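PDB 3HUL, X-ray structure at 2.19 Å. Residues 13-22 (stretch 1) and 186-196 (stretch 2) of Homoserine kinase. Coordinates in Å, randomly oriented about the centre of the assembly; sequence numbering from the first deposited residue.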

# COMPACT_ATOMS: atom_id res chain seq x y z
N ASN A 13 -9.33 -2.91 -19.99
CA ASN A 13 -9.80 -4.29 -19.96
C ASN A 13 -8.62 -5.19 -19.58
O ASN A 13 -8.43 -6.26 -20.16
N LEU A 14 -7.82 -4.70 -18.63
CA LEU A 14 -6.66 -5.43 -18.11
C LEU A 14 -7.11 -6.71 -17.44
O LEU A 14 -7.80 -6.68 -16.42
N GLY A 15 -6.74 -7.85 -18.03
CA GLY A 15 -7.21 -9.14 -17.59
C GLY A 15 -8.73 -9.24 -17.59
O GLY A 15 -9.40 -8.72 -18.49
N PRO A 16 -9.30 -9.89 -16.55
CA PRO A 16 -10.73 -9.90 -16.45
C PRO A 16 -11.26 -8.62 -15.81
O PRO A 16 -12.44 -8.58 -15.45
N GLY A 17 -10.44 -7.57 -15.72
CA GLY A 17 -10.93 -6.25 -15.28
C GLY A 17 -11.76 -5.52 -16.34
O GLY A 17 -11.55 -4.33 -16.62
N PHE A 18 -12.74 -6.24 -16.91
CA PHE A 18 -13.58 -5.73 -17.98
C PHE A 18 -14.33 -4.47 -17.60
O PHE A 18 -15.01 -4.42 -16.57
N ASP A 19 -14.19 -3.43 -18.43
CA ASP A 19 -14.79 -2.12 -18.13
C ASP A 19 -14.38 -1.58 -16.73
O ASP A 19 -15.12 -0.80 -16.09
N SER A 20 -13.20 -1.98 -16.26
CA SER A 20 -12.80 -1.65 -14.91
C SER A 20 -11.35 -1.18 -14.78
O SER A 20 -11.09 -0.09 -14.25
N CYS A 21 -10.41 -2.02 -15.22
CA CYS A 21 -8.99 -1.73 -15.02
C CYS A 21 -8.34 -1.22 -16.31
O CYS A 21 -8.55 -1.76 -17.41
N GLY A 22 -7.51 -0.19 -16.16
CA GLY A 22 -6.80 0.36 -17.29
C GLY A 22 -5.59 1.12 -16.84
O GLY A 22 -5.46 1.47 -15.66
N GLN A 186 -16.66 -16.33 -10.73
CA GLN A 186 -15.30 -16.77 -10.96
C GLN A 186 -14.45 -15.72 -11.71
O GLN A 186 -13.29 -15.48 -11.34
N ALA A 187 -15.02 -15.09 -12.73
CA ALA A 187 -14.28 -14.07 -13.49
C ALA A 187 -13.98 -12.88 -12.59
O ALA A 187 -12.94 -12.25 -12.71
N SER A 188 -14.92 -12.56 -11.72
CA SER A 188 -14.70 -11.49 -10.77
C SER A 188 -13.52 -11.84 -9.87
O SER A 188 -12.63 -11.03 -9.67
N SER A 189 -13.50 -13.08 -9.38
CA SER A 189 -12.49 -13.49 -8.40
C SER A 189 -11.10 -13.45 -9.01
O SER A 189 -10.14 -13.13 -8.32
N ILE A 190 -11.00 -13.68 -10.31
CA ILE A 190 -9.71 -13.60 -11.01
C ILE A 190 -9.16 -12.17 -11.13
O ILE A 190 -7.95 -11.93 -11.00
N ALA A 191 -10.05 -11.21 -11.43
CA ALA A 191 -9.65 -9.82 -11.45
C ALA A 191 -9.27 -9.36 -10.02
O ALA A 191 -8.28 -8.67 -9.83
N ASN A 192 -10.06 -9.76 -9.03
CA ASN A 192 -9.76 -9.48 -7.61
C ASN A 192 -8.35 -9.93 -7.25
O ASN A 192 -7.58 -9.16 -6.69
N VAL A 193 -8.02 -11.17 -7.59
CA VAL A 193 -6.70 -11.72 -7.32
C VAL A 193 -5.59 -10.95 -8.08
O VAL A 193 -4.55 -10.62 -7.50
N MET A 194 -5.85 -10.63 -9.34
CA MET A 194 -4.91 -9.86 -10.17
C MET A 194 -4.61 -8.55 -9.46
O MET A 194 -3.44 -8.20 -9.28
N ILE A 195 -5.65 -7.82 -9.05
CA ILE A 195 -5.46 -6.55 -8.34
C ILE A 195 -4.68 -6.75 -7.03
O ILE A 195 -3.70 -6.07 -6.76
N ALA A 196 -5.09 -7.71 -6.21
CA ALA A 196 -4.39 -7.97 -4.96
C ALA A 196 -2.91 -8.35 -5.18
O ALA A 196 -2.03 -7.95 -4.41

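The loop of stretch 1 rests on one side of the helix of stretch 2 through a small, apolar contact that buries 314 Å² in total and contains no hydrogen bond between the two stretches. Its main bump is Pro16, in the type II' turn from Leu14 to Gly17. The CA-to-CB bond of Pro16 points toward the helix, and its ring, puckered C-gamma exo, settles into a hollow lined by Ala187, Ile190, Ala191 and Met194. Pro16 CG lies 3.3 Å from Ile190 CG2, a tight fit, while Pro16 CB approaches Ala187 O at 3.6 Å and Ala191 CB at 4.2 Å. The turn comes close at Ala191, whose side chain is a single methyl group: the CA atoms of Pro16 and Ala191 are 5.1 Å apart, and Ala191 CB lies 3.8 Å from Pro16 O. Ile190 adopts m for both chi1 and chi2; its CA-to-CB bond points toward the loop, but the end of the side chain leads away, leaving CG2 to meet the proline.

Met194 is the bump offered in return. With chi1 t, chi2 t and chi3 p, it extends alongside the turn, its SD 4.3 Å from Pro16 CD and 4.1 Å from Gly15 CA. Gly15 leaves the space this sulfur needs, since an ideal CB there would stand only 2.8 Å from Met194 SD; its positive phi also favours glycine. Met194 CE ends 3.1 Å from Leu14 O, a carbonyl already accepting the turn hydrogen bond from Gly17 N at 2.9 Å, and 4.2 Å from Leu14 CB.

Cys21, chi1 m, points toward the helix and extends the apolar patch. Its SG lies 4.1 Å from Met194 CE and 4.0 Å from Ile195 CD1; Ile195 starts sideways, but its m,t rotamer brings its end nearer the loop. Ser188 points away from the loop, and its OG is hydrogen-bonded elsewhere in the structure.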

# COMPACT_ATOMS: atom_id res chain seq x y z
CB ASN A 13 -10.43 -4.67 -21.33
CG ASN A 13 -11.09 -6.05 -21.34
OD1 ASN A 13 -11.17 -6.72 -22.38
ND2 ASN A 13 -11.58 -6.48 -20.18
CB LEU A 14 -5.90 -4.58 -17.08
CG LEU A 14 -4.62 -3.78 -17.41
CD1 LEU A 14 -3.88 -3.53 -16.08
CD2 LEU A 14 -3.69 -4.49 -18.39
CB PRO A 16 -11.01 -11.13 -15.58
CG PRO A 16 -9.67 -11.75 -15.30
CD PRO A 16 -8.71 -10.62 -15.42
CB PHE A 18 -14.54 -6.82 -18.48
CG PHE A 18 -15.19 -6.48 -19.80
CD1 PHE A 18 -14.50 -6.68 -21.01
CD2 PHE A 18 -16.46 -5.93 -19.83
CE1 PHE A 18 -15.10 -6.35 -22.24
CE2 PHE A 18 -17.06 -5.59 -21.05
CZ PHE A 18 -16.38 -5.81 -22.26
CB ASP A 19 -16.32 -2.14 -18.28
CG ASP A 19 -16.79 -2.08 -19.74
OD1 ASP A 19 -15.95 -2.00 -20.68
OD2 ASP A 19 -18.02 -2.11 -19.95
CB SER A 20 -13.09 -2.81 -13.97
OG SER A 20 -12.65 -2.48 -12.66
CB CYS A 21 -8.25 -2.98 -14.52
SG CYS A 21 -8.90 -3.63 -12.94
CB GLN A 186 -15.32 -18.10 -11.70
CG GLN A 186 -13.98 -18.54 -12.24
CD GLN A 186 -13.94 -20.01 -12.66
OE1 GLN A 186 -14.13 -20.92 -11.84
NE2 GLN A 186 -13.64 -20.26 -13.94
CB ALA A 187 -15.06 -13.62 -14.69
CB SER A 188 -15.97 -11.24 -9.95
OG SER A 188 -15.75 -10.16 -9.07
CB SER A 189 -12.82 -14.87 -7.82
OG SER A 189 -12.68 -15.87 -8.82
CB ILE A 190 -9.81 -14.29 -12.41
CG1 ILE A 190 -10.17 -15.78 -12.25
CG2 ILE A 190 -8.52 -14.09 -13.24
CD1 ILE A 190 -9.23 -16.59 -11.34
CB ALA A 191 -10.77 -8.97 -12.03
CB ASN A 192 -10.73 -10.20 -6.68
CG ASN A 192 -12.15 -9.75 -6.82
OD1 ASN A 192 -12.45 -8.75 -7.48
ND2 ASN A 192 -13.05 -10.46 -6.14
CB VAL A 193 -6.64 -13.25 -7.61
CG1 VAL A 193 -5.20 -13.77 -7.51
CG2 VAL A 193 -7.52 -13.99 -6.61
CB MET A 194 -5.50 -9.57 -11.55
CG MET A 194 -4.61 -8.70 -12.47
SD MET A 194 -5.36 -8.24 -14.08
CE MET A 194 -6.49 -6.94 -13.60
CB ILE A 195 -6.82 -5.84 -8.06
CG1 ILE A 195 -7.50 -5.38 -9.36
CG2 ILE A 195 -6.64 -4.69 -7.11
CD1 ILE A 195 -9.04 -5.25 -9.24
CB ALA A 196 -5.09 -9.06 -4.19